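Local coordinates for glucose-binding protein (Thermus thermophilus HB27, PDB 2B3F), which binds glucose and galactose as a periplasmic solute-binding protein and probably delivers the sugar to a binding-protein-dependent transport system, at residues A[121-126]-A[327-332]; A[238-243]-A[264-269]. One frame throughout, in Å; residues are numbered along the deposited sequence.

Contact 1 of 2, residues A[121-126]-A[327-332]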
loop_
_atom_site.group_PDB
_atom_site.type_symbol
_atom_site.label_atom_id
_atom_site.label_comp_id
_atom_site.label_asym_id
_atom_site.label_seq_id
_atom_site.Cartn_x
_atom_site.Cartn_y
_atom_site.Cartn_z
ATOM N N SER A 121 -3.937 -4.053 -0.922
ATOM C CA SER A 121 -4.518 -3.182 0.080
ATOM C C SER A 121 -5.696 -3.842 0.814
ATOM O O SER A 121 -5.806 -3.721 2.046
ATOM C CB SER A 121 -4.979 -1.869 -0.559
ATOM O OG SER A 121 -5.681 -1.080 0.396
ATOM N N ASN A 122 -6.572 -4.516 0.070
ATOM C CA ASN A 122 -7.868 -4.954 0.604
ATOM C C ASN A 122 -7.823 -6.353 1.229
ATOM O O ASN A 122 -8.428 -7.307 0.686
ATOM C CB ASN A 122 -8.960 -4.848 -0.473
ATOM C CG ASN A 122 -8.690 -5.731 -1.717
ATOM O OD1 ASN A 122 -7.561 -5.838 -2.201
ATOM N ND2 ASN A 122 -9.742 -6.371 -2.216
ATOM N N VAL A 123 -7.116 -6.472 2.359
ATOM C CA VAL A 123 -7.071 -7.721 3.096
ATOM C C VAL A 123 -7.571 -7.522 4.522
ATOM O O VAL A 123 -7.235 -6.535 5.194
ATOM C CB VAL A 123 -5.647 -8.352 3.128
ATOM C CG1 VAL A 123 -5.703 -9.755 3.726
ATOM C CG2 VAL A 123 -5.043 -8.375 1.699
ATOM N N MET A 124 -8.373 -8.490 4.966
ATOM C CA MET A 124 -8.883 -8.540 6.321
ATOM C C MET A 124 -8.168 -9.675 7.043
ATOM O O MET A 124 -8.173 -10.833 6.568
ATOM C CB MET A 124 -10.406 -8.792 6.325
ATOM C CG MET A 124 -11.022 -8.895 7.733
ATOM S SD MET A 124 -12.811 -9.190 7.670
ATOM C CE MET A 124 -12.919 -10.782 6.852
ATOM N N TRP A 125 -7.551 -9.341 8.175
ATOM C CA TRP A 125 -6.771 -10.264 8.999
ATOM C C TRP A 125 -7.552 -10.635 10.258
ATOM O O TRP A 125 -8.225 -9.798 10.836
ATOM C CB TRP A 125 -5.438 -9.636 9.406
ATOM C CG TRP A 125 -4.744 -9.036 8.232
ATOM C CD1 TRP A 125 -4.795 -7.738 7.828
ATOM C CD2 TRP A 125 -3.923 -9.720 7.276
ATOM N NE1 TRP A 125 -4.065 -7.566 6.681
ATOM C CE2 TRP A 125 -3.512 -8.762 6.320
ATOM C CE3 TRP A 125 -3.497 -11.054 7.129
ATOM C CZ2 TRP A 125 -2.713 -9.087 5.234
ATOM C CZ3 TRP A 125 -2.705 -11.369 6.059
ATOM C CH2 TRP A 125 -2.313 -10.394 5.124
ATOM N N TYR A 126 -7.442 -11.893 10.662
ATOM C CA TYR A 126 -8.114 -12.390 11.850
ATOM C C TYR A 126 -7.376 -13.635 12.324
ATOM O O TYR A 126 -6.487 -14.139 11.634
ATOM C CB TYR A 126 -9.578 -12.712 11.534
ATOM C CG TYR A 126 -9.776 -13.763 10.451
ATOM C CD1 TYR A 126 -9.838 -15.115 10.770
ATOM C CD2 TYR A 126 -9.892 -13.405 9.104
ATOM C CE1 TYR A 126 -10.015 -16.084 9.786
ATOM C CE2 TYR A 126 -10.073 -14.362 8.121
ATOM C CZ TYR A 126 -10.132 -15.699 8.466
ATOM O OH TYR A 126 -10.311 -16.649 7.479
ATOM N N ASN A 327 5.658 -18.250 1.598
ATOM C CA ASN A 327 4.837 -18.981 2.539
ATOM C C ASN A 327 3.389 -19.057 2.047
ATOM O O ASN A 327 3.071 -18.621 0.938
ATOM C CB ASN A 327 4.971 -18.373 3.967
ATOM C CG ASN A 327 4.322 -17.002 4.101
ATOM O OD1 ASN A 327 3.448 -16.643 3.328
ATOM N ND2 ASN A 327 4.759 -16.233 5.099
ATOM N N ALA A 328 2.516 -19.632 2.862
ATOM C CA ALA A 328 1.138 -19.849 2.474
ATOM C C ALA A 328 0.404 -18.545 2.142
ATOM O O ALA A 328 -0.405 -18.516 1.231
ATOM C CB ALA A 328 0.418 -20.605 3.558
ATOM N N TYR A 329 0.700 -17.462 2.873
ATOM C CA TYR A 329 0.138 -16.168 2.493
ATOM C C TYR A 329 0.626 -15.720 1.082
ATOM O O TYR A 329 -0.189 -15.430 0.202
ATOM C CB TYR A 329 0.347 -15.017 3.534
ATOM C CG TYR A 329 -0.291 -13.808 2.910
ATOM C CD1 TYR A 329 -1.673 -13.697 2.860
ATOM C CD2 TYR A 329 0.466 -12.862 2.208
ATOM C CE1 TYR A 329 -2.290 -12.662 2.185
ATOM C CE2 TYR A 329 -0.148 -11.828 1.531
ATOM C CZ TYR A 329 -1.534 -11.749 1.519
ATOM O OH TYR A 329 -2.166 -10.754 0.851
ATOM N N GLY A 330 1.941 -15.659 0.892
ATOM C CA GLY A 330 2.523 -15.206 -0.375
ATOM C C GLY A 330 1.963 -15.997 -1.546
ATOM O O GLY A 330 1.630 -15.424 -2.589
ATOM N N GLN A 331 1.831 -17.308 -1.377
ATOM C CA GLN A 331 1.309 -18.165 -2.454
ATOM C C GLN A 331 -0.162 -17.895 -2.767
ATOM O O GLN A 331 -0.564 -17.908 -3.938
ATOM C CB GLN A 331 1.549 -19.646 -2.148
ATOM C CG GLN A 331 3.014 -19.999 -2.108
ATOM C CD GLN A 331 3.262 -21.478 -1.865
ATOM O OE1 GLN A 331 2.330 -22.233 -1.588
ATOM N NE2 GLN A 331 4.521 -21.893 -1.946
ATOM N N SER A 332 -0.949 -17.600 -1.730
ATOM C CA SER A 332 -2.336 -17.166 -1.892
ATOM C C SER A 332 -2.464 -15.836 -2.650
ATOM O O SER A 332 -3.290 -15.694 -3.556
ATOM C CB SER A 332 -3.001 -17.037 -0.509
ATOM O OG SER A 332 -4.394 -16.763 -0.651
#
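The apolar part of the contact is made by W125, V123 and Y329. The benzene part of the W125 indole meets the phenol of Y329, with W125 CH2 lying 3.7 Å from Y329 CE1, over one face of the tyrosine ring and displaced toward its rim. W125 CZ3 is next, 4.1 Å from Y329 CD1. The two side chains cross at about a right angle, and their rings meet obliquely, with centroids 5.3 Å apart. The ring planes are inclined at 54°. V123 serves both aromatics: its CG1 sits against a face of the W125 ring, while its CG2 comes within 3.8 Å of Y329 OH. Y329 reaches across because its CG stands anti to the backbone N (chi1 179°), which extends the phenol from the first turn of the helix to the strand.

No hydrogen bond joins the two segments; their polar ends are satisfied elsewhere. Y329 OH is bonded to D243 and W125 NE1 to the carbonyl of M241. A phenylalanine in place of Y329 would probably keep the ring contact but leave D243 without this hydroxyl partner. At the helix start N327 is the N-cap: its OD1 accepts from G330 N at 3.0 Å in a nearly straight bond (168°).

Strand 123-126 runs between strands 238-240 and 262-265, and helix 328-339 brings Y329 over it. W263 of strand 262-265 meets the Y329 ring edge-to-face, and A246 of helix 244-252 touches both Y329 and W125.

Contact 2 of 2, residues A[238-243]-A[264-269]. Unlike the reference sequence in segment 238-243: I240 (reference Val).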
loop_
_atom_site.group_PDB
_atom_site.type_symbol
_atom_site.label_atom_id
_atom_site.label_comp_id
_atom_site.label_asym_id
_atom_site.label_seq_id
_atom_site.Cartn_x
_atom_site.Cartn_y
_atom_site.Cartn_z
ATOM N N PHE A 238 -10.819 -8.300 13.921
ATOM C CA PHE A 238 -10.473 -8.021 12.536
ATOM C C PHE A 238 -9.594 -6.781 12.406
ATOM O O PHE A 238 -9.640 -5.879 13.233
ATOM C CB PHE A 238 -11.731 -7.791 11.711
ATOM C CG PHE A 238 -12.806 -8.827 11.927
ATOM C CD1 PHE A 238 -12.618 -10.140 11.513
ATOM C CD2 PHE A 238 -14.009 -8.483 12.542
ATOM C CE1 PHE A 238 -13.621 -11.097 11.706
ATOM C CE2 PHE A 238 -14.998 -9.430 12.748
ATOM C CZ PHE A 238 -14.808 -10.732 12.327
ATOM N N ASN A 239 -8.824 -6.746 11.316
ATOM C CA ASN A 239 -8.103 -5.524 10.916
ATOM C C ASN A 239 -8.067 -5.482 9.392
ATOM O O ASN A 239 -7.839 -6.503 8.774
ATOM C CB ASN A 239 -6.688 -5.526 11.478
ATOM C CG ASN A 239 -5.940 -4.227 11.214
ATOM O OD1 ASN A 239 -6.441 -3.114 11.514
ATOM N ND2 ASN A 239 -4.723 -4.351 10.704
ATOM N N ILE A 240 -8.307 -4.309 8.807
ATOM C CA ILE A 240 -8.220 -4.147 7.337
ATOM C C ILE A 240 -6.887 -3.457 7.055
ATOM O O ILE A 240 -6.698 -2.309 7.430
ATOM C CB ILE A 240 -9.383 -3.296 6.771
ATOM C CG1 ILE A 240 -10.767 -3.897 7.120
ATOM C CG2 ILE A 240 -9.241 -3.121 5.258
ATOM C CD1 ILE A 240 -10.987 -5.321 6.696
ATOM N N MET A 241 -5.945 -4.136 6.394
ATOM C CA MET A 241 -4.627 -3.549 6.195
ATOM C C MET A 241 -3.907 -4.272 5.046
ATOM O O MET A 241 -4.206 -5.441 4.759
ATOM C CB MET A 241 -3.834 -3.663 7.497
ATOM C CG MET A 241 -2.444 -3.049 7.528
ATOM S SD MET A 241 -2.390 -1.377 6.881
ATOM C CE MET A 241 -3.634 -0.490 7.828
ATOM N N GLY A 242 -2.978 -3.579 4.415
ATOM C CA GLY A 242 -2.173 -4.193 3.361
ATOM C C GLY A 242 -1.367 -5.368 3.858
ATOM O O GLY A 242 -1.116 -5.502 5.062
ATOM N N ASP A 243 -0.897 -6.200 2.931
ATOM C CA ASP A 243 -0.216 -7.433 3.301
ATOM C C ASP A 243 1.219 -7.292 3.802
ATOM O O ASP A 243 1.869 -8.295 4.132
ATOM C CB ASP A 243 -0.372 -8.545 2.234
ATOM C CG ASP A 243 -0.119 -8.091 0.795
ATOM O OD1 ASP A 243 0.423 -6.993 0.526
ATOM O OD2 ASP A 243 -0.507 -8.874 -0.105
ATOM N N ALA A 264 -8.723 -12.903 4.503
ATOM C CA ALA A 264 -9.713 -12.921 3.435
ATOM C C ALA A 264 -9.703 -11.561 2.758
ATOM O O ALA A 264 -9.206 -10.585 3.345
ATOM C CB ALA A 264 -11.091 -13.209 3.979
ATOM N N PRO A 265 -10.264 -11.474 1.541
ATOM C CA PRO A 265 -10.452 -10.153 0.954
ATOM C C PRO A 265 -11.303 -9.289 1.886
ATOM O O PRO A 265 -12.095 -9.828 2.689
ATOM C CB PRO A 265 -11.195 -10.448 -0.345
ATOM C CG PRO A 265 -10.774 -11.838 -0.703
ATOM C CD PRO A 265 -10.749 -12.536 0.641
ATOM N N SER A 266 -11.132 -7.974 1.821
ATOM C CA SER A 266 -11.959 -7.106 2.618
ATOM C C SER A 266 -13.406 -7.426 2.244
ATOM O O SER A 266 -13.707 -7.667 1.075
ATOM C CB SER A 266 -11.643 -5.634 2.356
ATOM O OG SER A 266 -10.307 -5.345 2.711
ATOM N N PRO A 267 -14.307 -7.415 3.238
ATOM C CA PRO A 267 -15.715 -7.679 2.959
ATOM C C PRO A 267 -16.229 -6.950 1.715
ATOM O O PRO A 267 -15.977 -5.753 1.527
ATOM C CB PRO A 267 -16.400 -7.198 4.243
ATOM C CG PRO A 267 -15.416 -7.405 5.296
ATOM C CD PRO A 267 -14.085 -7.109 4.665
ATOM N N GLY A 268 -16.903 -7.684 0.833
ATOM C CA GLY A 268 -17.492 -7.099 -0.362
ATOM C C GLY A 268 -16.525 -6.899 -1.521
ATOM O O GLY A 268 -16.881 -6.313 -2.524
ATOM N N THR A 269 -15.292 -7.374 -1.391
ATOM C CA THR A 269 -14.296 -7.122 -2.445
ATOM C C THR A 269 -13.692 -8.396 -3.018
ATOM O O THR A 269 -12.744 -8.347 -3.790
ATOM C CB THR A 269 -13.152 -6.203 -1.938
ATOM O OG1 THR A 269 -12.305 -6.920 -1.047
ATOM C CG2 THR A 269 -13.715 -4.955 -1.249
#
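I240 carries one side of this contact, and S266 and P267 the other. From CB the I240 side chain forks. The CG2 methyl, anti to the backbone N, runs to the serine and ends 3.5 Å from S266 OG. The other branch leaves through CG1, which lies anti to the carbonyl carbon (chi1 -57°), and then bends at chi2, bringing its terminal methyl round to the same residue. I240 CD1 thus stands 4.0 Å from S266 OG, so the hydroxyl oxygen is closest to CG2, with CD1 a little farther off. Beyond it, I240 CD1 meets P267 CD at 4.1 Å, the two side chains reaching toward each other tip to tip in a loose apolar touch.

No polar bond crosses the contact. S266 OG, although bordered by methyl groups, is hydrogen-bonded to the hydroxyl of S175 in helix 166-190, the helix that also packs on I240 through L172.

The serine's carbonyl is gripped twice from within its own segment. S266 O accepts from T269 N at 2.9 Å and from T269 OG1 at 2.7 Å, the hydroxyl tilted 18° from the carbonyl plane. The backbone bond closes a type II beta turn from S266 to T269, with P267 and G268 at its corners; G268 has the positive phi (82°) expected at the third position. The turn follows strand 262-265 and folds back against I240 of strand 238-240, across the intervening strand 123-126, in a four-stranded mixed sheet of the bacterial solute-binding protein fold.

Overall arrangement
Both contacts are built on the same mixed sheet, whose strand 123-126 separates strands 238-240 and 262-265; their centres are 9 Å apart. Contact 1 brings a helix onto strand 123-126, an inner strand, whereas contact 2 spans that strand between its two neighbours. They touch directly: M124 N lies 2.8 Å from A264 O, a probable hydrogen bond, and M124 CB packs 3.5 Å from I240 CD1. Y329 OH is 2.7 Å from D243 OD2, also a probable hydrogen bond, and D243 in turn bonds H119 of the galactose pocket, linking Y329 to a pocket residue. The sugar itself is about 11 Å from the W125 side chain and about 13 Å from that of I240.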